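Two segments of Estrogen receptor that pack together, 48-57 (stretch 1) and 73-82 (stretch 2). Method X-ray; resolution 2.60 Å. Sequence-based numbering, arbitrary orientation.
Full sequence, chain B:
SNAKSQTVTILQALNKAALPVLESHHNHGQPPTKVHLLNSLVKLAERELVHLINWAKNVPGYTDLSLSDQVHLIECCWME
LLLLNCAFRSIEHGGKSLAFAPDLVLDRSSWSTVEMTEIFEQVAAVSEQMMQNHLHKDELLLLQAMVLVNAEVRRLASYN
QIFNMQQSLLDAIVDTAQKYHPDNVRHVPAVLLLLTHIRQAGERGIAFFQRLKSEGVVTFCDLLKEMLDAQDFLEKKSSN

Stretch 1 (48-57) ELVHLINWAK
Stretch 2 73-82: LIECCWMELL

Two helical segments of one estrogen receptor chain, 48-57 and 73-82, pack mainly through apolar side chains; no hydrogen bond crosses between them. At the centre stands Leu52, its CA-to-CB bond directed toward the other helix and its side chain in the m,t rotamer (chi1 -74°, chi2 180°). This conformation brings Leu52 CD1 to 3.7 Å from Leu81 CB and 4.1 Å from Leu82 CD2. The same Leu52 CD1 lies 4.0 Å from Trp78 O. A branched leucine suits this place: its CD1 lies against both side chains and a backbone oxygen of the facing helix. Leu82 (m,t; chi1 -68°, chi2 175°) starts sideways, but its end comes nearer.

Ile74 fills the other part of the centre. It points toward stretch 1 with chi1 -59° and chi2 -72° (both m), placing Ile74 CD1 3.8 Å from Ala56 CB, while Ile74 CG2 lies 4.3 Å from Ile53 CG1. The small side chain of Ala56, itself directed toward stretch 2, lets the isoleucine tip come close to the helix; Ile53 (m,t; chi1 -63°, chi2 171°) leaves sideways and remains partly exposed.

Around this centre, Leu81 points toward stretch 1 in the m,t rotamer (chi1 -71°, chi2 171°), and Leu81 CD1 approaches Trp55 CZ3 at 4.2 Å, obliquely to the indole. Trp55 starts sideways, but chi1 163° (t) and chi2 82° bring the end of its long side chain nearer. Leu49 likewise starts sideways; its t,p rotamer (chi1 -169°, chi2 52°) carries Leu49 CD1 to 3.8 Å from Trp78 CB, and this methyl too is oblique to the Trp78 ring. Trp78 points toward stretch 1 with chi1 59° (p) and chi2 -79°.

The helices cross at 118° between their N-to-C directions, with axes 10.6 Å apart at closest approach. The register runs in opposite senses: CA atoms pair as Glu48 with Leu82 at 7.4 Å, Leu49 with Trp78 at 7.3 Å, and Ile53 with Ile74 at 7.3 Å. Both helices begin earlier in the chain, and the second continues later. Residues 48-56 have phi -51 to -70° and psi -27 to -52°, with bonds from Leu52 N to Glu48 O (2.9 Å) through Ala56 N to Leu52 O (2.6 Å). Stretch 2 is helical throughout but kinked: Cys77 departs to phi/psi -114/9°, and the N atoms of Met79 and Glu80 lack bonds to the preceding turn. The backbone bonding resumes with Leu81 N to Cys77 O (3.0 Å) and Leu82 N to Trp78 O (3.1 Å).

The surfaces bury 426 Å², to which Ile74 and Leu82 give 64 Å² each and Leu52 62 Å². Leu82 leads outward to the polar edge, its CD2 3.7 Å from Glu48 CB. Glu48 points toward stretch 2 (chi1 -57°, m; chi2 179°, t); chi3 -26° leaves Glu48 OE1 also 3.7 Å from Leu82 CD2. Val50, His51, Asn54 and Lys57 make no contact with stretch 2.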

# COMPACT_ATOMS: atom_id res chain seq x y z
N GLU B 48 -8.97 4.40 -20.71
CA GLU B 48 -7.81 4.94 -20.02
C GLU B 48 -6.79 3.80 -19.90
O GLU B 48 -5.58 4.02 -19.85
CB GLU B 48 -8.18 5.56 -18.65
CG GLU B 48 -9.26 6.69 -18.74
CD GLU B 48 -9.68 7.32 -17.38
OE1 GLU B 48 -9.57 6.65 -16.32
OE2 GLU B 48 -10.18 8.48 -17.40
N LEU B 49 -7.29 2.56 -19.87
CA LEU B 49 -6.42 1.40 -19.79
C LEU B 49 -5.54 1.22 -21.03
O LEU B 49 -4.33 1.00 -20.91
CB LEU B 49 -7.25 0.14 -19.55
CG LEU B 49 -6.48 -1.12 -19.17
CD1 LEU B 49 -5.54 -0.87 -18.00
CD2 LEU B 49 -7.44 -2.27 -18.85
N VAL B 50 -6.13 1.33 -22.21
CA VAL B 50 -5.37 1.28 -23.46
C VAL B 50 -4.30 2.36 -23.50
O VAL B 50 -3.18 2.14 -23.96
CB VAL B 50 -6.27 1.43 -24.69
CG1 VAL B 50 -5.42 1.49 -25.94
CG2 VAL B 50 -7.24 0.26 -24.78
N HIS B 51 -4.66 3.55 -23.03
CA HIS B 51 -3.74 4.67 -22.97
C HIS B 51 -2.56 4.43 -22.03
O HIS B 51 -1.43 4.76 -22.38
CB HIS B 51 -4.50 5.92 -22.53
CG HIS B 51 -5.36 6.50 -23.61
ND1 HIS B 51 -4.85 7.10 -24.74
CD2 HIS B 51 -6.71 6.57 -23.73
CE1 HIS B 51 -5.84 7.51 -25.51
NE2 HIS B 51 -6.98 7.20 -24.92
N LEU B 52 -2.82 3.84 -20.87
CA LEU B 52 -1.77 3.52 -19.89
C LEU B 52 -0.71 2.61 -20.49
O LEU B 52 0.49 2.88 -20.40
CB LEU B 52 -2.35 2.80 -18.68
CG LEU B 52 -3.15 3.60 -17.65
CD1 LEU B 52 -3.60 2.63 -16.58
CD2 LEU B 52 -2.30 4.70 -17.06
N ILE B 53 -1.18 1.52 -21.07
CA ILE B 53 -0.36 0.55 -21.76
C ILE B 53 0.56 1.20 -22.80
O ILE B 53 1.75 0.86 -22.91
CB ILE B 53 -1.27 -0.47 -22.43
CG1 ILE B 53 -2.04 -1.21 -21.33
CG2 ILE B 53 -0.49 -1.38 -23.39
CD1 ILE B 53 -3.13 -2.10 -21.86
N ASN B 54 0.01 2.12 -23.58
CA ASN B 54 0.79 2.83 -24.59
C ASN B 54 1.78 3.75 -23.90
O ASN B 54 2.93 3.93 -24.32
CB ASN B 54 -0.13 3.62 -25.52
CG ASN B 54 -0.93 2.72 -26.45
OD1 ASN B 54 -0.63 1.54 -26.60
ND2 ASN B 54 -1.93 3.30 -27.12
N TRP B 55 1.32 4.32 -22.80
CA TRP B 55 2.09 5.24 -22.02
C TRP B 55 3.26 4.55 -21.32
O TRP B 55 4.36 5.08 -21.29
CB TRP B 55 1.18 5.90 -20.99
CG TRP B 55 1.91 6.54 -19.91
CD1 TRP B 55 2.48 7.77 -19.92
CD2 TRP B 55 2.21 5.95 -18.65
NE1 TRP B 55 3.10 8.01 -18.72
CE2 TRP B 55 2.95 6.91 -17.92
CE3 TRP B 55 1.92 4.72 -18.06
CZ2 TRP B 55 3.41 6.67 -16.63
CZ3 TRP B 55 2.37 4.48 -16.77
CH2 TRP B 55 3.11 5.46 -16.07
N ALA B 56 3.00 3.37 -20.77
CA ALA B 56 4.02 2.62 -20.04
C ALA B 56 5.26 2.38 -20.90
O ALA B 56 6.40 2.54 -20.43
CB ALA B 56 3.47 1.30 -19.57
N LYS B 57 5.04 2.05 -22.16
CA LYS B 57 6.12 1.71 -23.06
C LYS B 57 7.03 2.93 -23.26
O LYS B 57 8.17 2.81 -23.72
CB LYS B 57 5.56 1.18 -24.37
CG LYS B 57 4.72 -0.07 -24.11
CD LYS B 57 4.13 -0.69 -25.36
CE LYS B 57 3.33 -1.93 -24.98
NZ LYS B 57 2.64 -2.55 -26.14
N LEU B 73 3.86 -6.23 -14.88
CA LEU B 73 3.80 -4.96 -14.17
C LEU B 73 2.43 -4.30 -14.32
O LEU B 73 1.79 -3.94 -13.33
CB LEU B 73 4.91 -4.04 -14.68
CG LEU B 73 6.26 -4.55 -14.18
CD1 LEU B 73 7.36 -3.66 -14.62
CD2 LEU B 73 6.19 -4.55 -12.67
N ILE B 74 1.99 -4.20 -15.56
CA ILE B 74 0.68 -3.67 -15.89
C ILE B 74 -0.44 -4.45 -15.18
O ILE B 74 -1.36 -3.85 -14.60
CB ILE B 74 0.45 -3.75 -17.40
CG1 ILE B 74 1.52 -2.95 -18.14
CG2 ILE B 74 -0.95 -3.27 -17.76
CD1 ILE B 74 1.36 -1.48 -17.98
N GLU B 75 -0.33 -5.78 -15.19
CA GLU B 75 -1.34 -6.62 -14.56
C GLU B 75 -1.42 -6.33 -13.06
O GLU B 75 -2.51 -6.29 -12.48
CB GLU B 75 -1.06 -8.10 -14.79
CG GLU B 75 -1.60 -8.65 -16.12
CD GLU B 75 -1.11 -10.06 -16.43
OE1 GLU B 75 -0.40 -10.65 -15.59
OE2 GLU B 75 -1.43 -10.57 -17.53
N CYS B 76 -0.29 -6.04 -12.43
CA CYS B 76 -0.33 -5.75 -11.01
C CYS B 76 -0.98 -4.40 -10.70
O CYS B 76 -1.86 -4.33 -9.84
CB CYS B 76 1.06 -5.80 -10.40
SG CYS B 76 1.81 -7.45 -10.33
N CYS B 77 -0.60 -3.36 -11.44
CA CYS B 77 -0.85 -2.01 -10.95
C CYS B 77 -1.85 -1.16 -11.77
O CYS B 77 -2.00 0.03 -11.50
CB CYS B 77 0.48 -1.25 -10.88
SG CYS B 77 1.02 -0.69 -12.51
N TRP B 78 -2.53 -1.77 -12.74
CA TRP B 78 -3.40 -1.00 -13.64
C TRP B 78 -4.45 -0.23 -12.86
O TRP B 78 -4.68 0.95 -13.14
CB TRP B 78 -4.08 -1.91 -14.66
CG TRP B 78 -4.94 -2.98 -14.04
CD1 TRP B 78 -4.51 -4.16 -13.49
CD2 TRP B 78 -6.37 -3.00 -13.95
NE1 TRP B 78 -5.58 -4.89 -13.05
CE2 TRP B 78 -6.73 -4.20 -13.31
CE3 TRP B 78 -7.37 -2.10 -14.33
CZ2 TRP B 78 -8.06 -4.53 -13.04
CZ3 TRP B 78 -8.69 -2.44 -14.06
CH2 TRP B 78 -9.02 -3.64 -13.43
N MET B 79 -5.05 -0.87 -11.87
CA MET B 79 -6.11 -0.21 -11.12
C MET B 79 -5.57 0.95 -10.27
O MET B 79 -6.24 1.97 -10.11
CB MET B 79 -6.85 -1.21 -10.22
CG MET B 79 -7.94 -0.58 -9.38
SD MET B 79 -9.28 0.11 -10.39
CE MET B 79 -10.32 -1.34 -10.55
N GLU B 80 -4.38 0.77 -9.71
CA GLU B 80 -3.74 1.83 -8.92
C GLU B 80 -3.51 3.05 -9.81
O GLU B 80 -3.79 4.18 -9.42
CB GLU B 80 -2.41 1.38 -8.32
CG GLU B 80 -2.45 0.03 -7.63
CD GLU B 80 -1.06 -0.44 -7.20
OE1 GLU B 80 -0.29 0.38 -6.65
OE2 GLU B 80 -0.71 -1.62 -7.46
N LEU B 81 -3.02 2.81 -11.02
CA LEU B 81 -2.76 3.89 -11.95
C LEU B 81 -4.04 4.65 -12.27
O LEU B 81 -4.04 5.88 -12.28
CB LEU B 81 -2.12 3.36 -13.23
CG LEU B 81 -0.67 2.90 -13.02
CD1 LEU B 81 -0.13 2.16 -14.25
CD2 LEU B 81 0.26 4.06 -12.61
N LEU B 82 -5.12 3.93 -12.54
CA LEU B 82 -6.40 4.57 -12.79
C LEU B 82 -6.80 5.48 -11.63
O LEU B 82 -7.15 6.64 -11.86
CB LEU B 82 -7.49 3.53 -13.03
CG LEU B 82 -7.35 2.75 -14.33
CD1 LEU B 82 -8.40 1.67 -14.42
CD2 LEU B 82 -7.46 3.69 -15.53